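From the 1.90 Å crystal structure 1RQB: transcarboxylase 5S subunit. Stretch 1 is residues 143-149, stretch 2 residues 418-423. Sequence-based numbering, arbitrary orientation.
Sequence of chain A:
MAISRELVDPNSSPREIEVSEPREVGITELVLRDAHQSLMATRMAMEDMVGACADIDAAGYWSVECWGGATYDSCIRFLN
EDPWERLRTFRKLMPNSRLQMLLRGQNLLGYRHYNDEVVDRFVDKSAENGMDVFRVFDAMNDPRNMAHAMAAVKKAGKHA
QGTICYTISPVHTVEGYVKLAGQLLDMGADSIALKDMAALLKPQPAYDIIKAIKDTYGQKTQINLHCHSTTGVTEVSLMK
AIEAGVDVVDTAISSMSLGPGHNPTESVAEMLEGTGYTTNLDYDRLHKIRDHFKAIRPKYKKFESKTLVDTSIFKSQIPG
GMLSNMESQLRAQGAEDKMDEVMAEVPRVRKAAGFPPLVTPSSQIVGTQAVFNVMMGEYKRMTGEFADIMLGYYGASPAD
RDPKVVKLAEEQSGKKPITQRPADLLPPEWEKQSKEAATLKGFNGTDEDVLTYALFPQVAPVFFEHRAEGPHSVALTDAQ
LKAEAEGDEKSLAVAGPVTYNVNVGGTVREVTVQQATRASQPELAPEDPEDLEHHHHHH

Stretch 1, residues 143-149: PRNMAHA
Stretch 2, residues 418-423: ITQRPA

This contact is a small polar one, in which an arginine near the beginning of a helix reaches the backbone of an irregular segment, while two waters bridge the stretches. It illustrates a general principle: segments far apart in sequence, here with touching residues at least 273 positions apart, can be joined through backbone carbonyls and shared waters with little packing of side chain on side chain. The two stretches bury 289 Å² between them, both sides summed.

Stretch 1 is helical through its later residues, with phi/psi of -63/-32 at Arg144, -51/-49 at Ala147 and -71/-40 at His148. Pro143 O accepts from Met146 N at 2.9 Å and from Ala147 N at 3.0 Å; residue 146 is selenomethionine. Stretch 2 forms no regular helix or strand: Thr419 lies at -134/-7, Gln420 at -92/166, Arg421 at -53/124 and Pro422 at -51/-41. The two stretches run in broadly the same direction. The backbones come nearest where the CA atoms of Arg144 and Arg421 stand 6.2 Å apart.

Arg144 points its CA-to-CB bond toward stretch 2 and adopts chi1 m, chi2 t, chi3 m and chi4 174°. Arg144 NH1 donates to Thr419 O at 2.8 Å, with a nearly straight angle of 162°; Arg144 NH2 makes a weak bond to Thr419 O at 3.2 Å and 134°. The carbonyl oxygen sits at the guanidinium edge, near its plane, where the N-H bonds point. Arg421 N lies over one face, 3.5 Å from Arg144 NH1, but two donors cannot bond to each other. Arg421 N instead donates to Gln420 OE1, within its own stretch, at 2.9 Å and 164°. Gln420 points its CA-to-CB bond away, yet chi1 t, chi2 p and chi3 -87° fold its end back, leaving Gln420 OE1 3.3 Å from Arg144 NH1.

Arg421 projects sideways with chi1 t, chi2 t, chi3 p and chi4 132°, and its aliphatic portion passes the helix: Arg421 CD is 3.4 Å from Arg144 O, and Arg421 CG is 4.2 Å from Arg144 CB. Farther out, Arg421 NH1 comes within 4.1 Å of His148 CB, whose chi1 is t and chi2 67°. One water accepts from both Arg421 NH1 and His148 N, each at 3.0 Å, and lies 2.7 Å from Arg144 O.

Asn145, with chi1 m and chi2 -24°, places OD1 3.9 Å from Pro422 CD. A second water donates to Asn145 OD1 at 3.1 Å and accepts from Ala423 N at 3.0 Å, linking side chain to backbone.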

# COMPACT_ATOMS: atom_id res chain seq x y z
N PRO A 143 -30.57 -12.66 2.59
CA PRO A 143 -30.78 -12.63 4.04
C PRO A 143 -31.37 -13.90 4.64
O PRO A 143 -31.12 -14.23 5.80
CB PRO A 143 -31.70 -11.42 4.25
CG PRO A 143 -31.46 -10.58 3.04
CD PRO A 143 -31.36 -11.60 1.94
N ARG A 144 -32.17 -14.62 3.85
CA ARG A 144 -32.81 -15.85 4.34
C ARG A 144 -31.75 -16.90 4.71
O ARG A 144 -31.97 -17.70 5.62
CB ARG A 144 -33.74 -16.41 3.27
CG ARG A 144 -34.80 -15.41 2.85
CD ARG A 144 -35.68 -15.99 1.77
NE ARG A 144 -34.89 -16.40 0.62
CZ ARG A 144 -35.38 -17.04 -0.44
NH1 ARG A 144 -36.68 -17.34 -0.49
NH2 ARG A 144 -34.58 -17.38 -1.44
N ASN A 145 -30.62 -16.90 4.01
CA ASN A 145 -29.54 -17.86 4.30
C ASN A 145 -28.78 -17.46 5.56
O ASN A 145 -28.00 -18.24 6.10
CB ASN A 145 -28.55 -17.95 3.14
CG ASN A 145 -29.14 -18.63 1.92
OD1 ASN A 145 -30.08 -19.42 2.04
ND2 ASN A 145 -28.58 -18.35 0.76
N MSE A 146 -29.01 -16.24 6.05
CA MSE A 146 -28.29 -15.77 7.24
C MSE A 146 -29.18 -15.82 8.49
O MSE A 146 -28.68 -15.90 9.61
CB MSE A 146 -27.83 -14.32 7.04
CG MSE A 146 -26.89 -14.10 5.85
SE MSE A 146 -26.28 -12.24 5.76
CE MSE A 146 -27.12 -11.68 4.09
N ALA A 147 -30.49 -15.77 8.27
CA ALA A 147 -31.51 -15.68 9.32
C ALA A 147 -31.36 -16.71 10.45
O ALA A 147 -31.41 -16.35 11.62
CB ALA A 147 -32.91 -15.77 8.70
N HIS A 148 -31.20 -17.99 10.13
CA HIS A 148 -31.16 -18.97 11.22
C HIS A 148 -29.88 -18.88 12.05
O HIS A 148 -29.92 -19.03 13.27
CB HIS A 148 -31.33 -20.39 10.71
CG HIS A 148 -31.67 -21.37 11.80
ND1 HIS A 148 -32.87 -21.33 12.47
CD2 HIS A 148 -30.94 -22.35 12.38
CE1 HIS A 148 -32.87 -22.25 13.42
NE2 HIS A 148 -31.71 -22.88 13.39
N ALA A 149 -28.74 -18.68 11.40
CA ALA A 149 -27.46 -18.60 12.13
C ALA A 149 -27.51 -17.42 13.10
O ALA A 149 -27.07 -17.52 14.25
CB ALA A 149 -26.30 -18.41 11.13
N ILE A 418 -36.44 -23.79 -7.61
CA ILE A 418 -37.05 -23.43 -6.33
C ILE A 418 -36.80 -21.95 -6.07
O ILE A 418 -35.91 -21.35 -6.66
CB ILE A 418 -36.48 -24.27 -5.16
CG1 ILE A 418 -35.00 -23.91 -4.91
CG2 ILE A 418 -36.61 -25.75 -5.47
CD1 ILE A 418 -34.44 -24.54 -3.65
N THR A 419 -37.59 -21.35 -5.18
CA THR A 419 -37.42 -19.92 -4.89
C THR A 419 -37.45 -19.68 -3.38
O THR A 419 -37.19 -18.57 -2.92
CB THR A 419 -38.53 -19.10 -5.57
OG1 THR A 419 -39.81 -19.61 -5.18
CG2 THR A 419 -38.40 -19.20 -7.10
N GLN A 420 -37.74 -20.72 -2.62
CA GLN A 420 -37.78 -20.58 -1.15
C GLN A 420 -36.40 -20.94 -0.59
O GLN A 420 -35.56 -21.51 -1.28
CB GLN A 420 -38.86 -21.50 -0.57
CG GLN A 420 -39.09 -21.38 0.93
CD GLN A 420 -39.37 -19.95 1.38
OE1 GLN A 420 -38.46 -19.18 1.66
NE2 GLN A 420 -40.65 -19.59 1.45
N ARG A 421 -36.18 -20.59 0.67
CA ARG A 421 -34.91 -20.87 1.35
C ARG A 421 -34.59 -22.37 1.20
O ARG A 421 -35.39 -23.22 1.60
CB ARG A 421 -35.02 -20.51 2.83
CG ARG A 421 -33.71 -20.57 3.60
CD ARG A 421 -33.94 -20.37 5.09
NE ARG A 421 -34.72 -21.48 5.63
CZ ARG A 421 -34.40 -22.14 6.74
NH1 ARG A 421 -33.33 -21.78 7.44
NH2 ARG A 421 -35.13 -23.18 7.12
N PRO A 422 -33.42 -22.70 0.64
CA PRO A 422 -33.00 -24.09 0.44
C PRO A 422 -33.08 -25.02 1.66
O PRO A 422 -33.50 -26.17 1.53
CB PRO A 422 -31.57 -23.95 -0.07
CG PRO A 422 -31.62 -22.67 -0.83
CD PRO A 422 -32.44 -21.76 0.05
N ALA A 423 -32.69 -24.52 2.83
CA ALA A 423 -32.67 -25.35 4.04
C ALA A 423 -34.07 -25.81 4.45
O ALA A 423 -34.21 -26.71 5.27
CB ALA A 423 -32.00 -24.59 5.19
O HOH W 1 -31.46 -19.48 7.52
O HOH W 2 -30.74 -22.24 3.18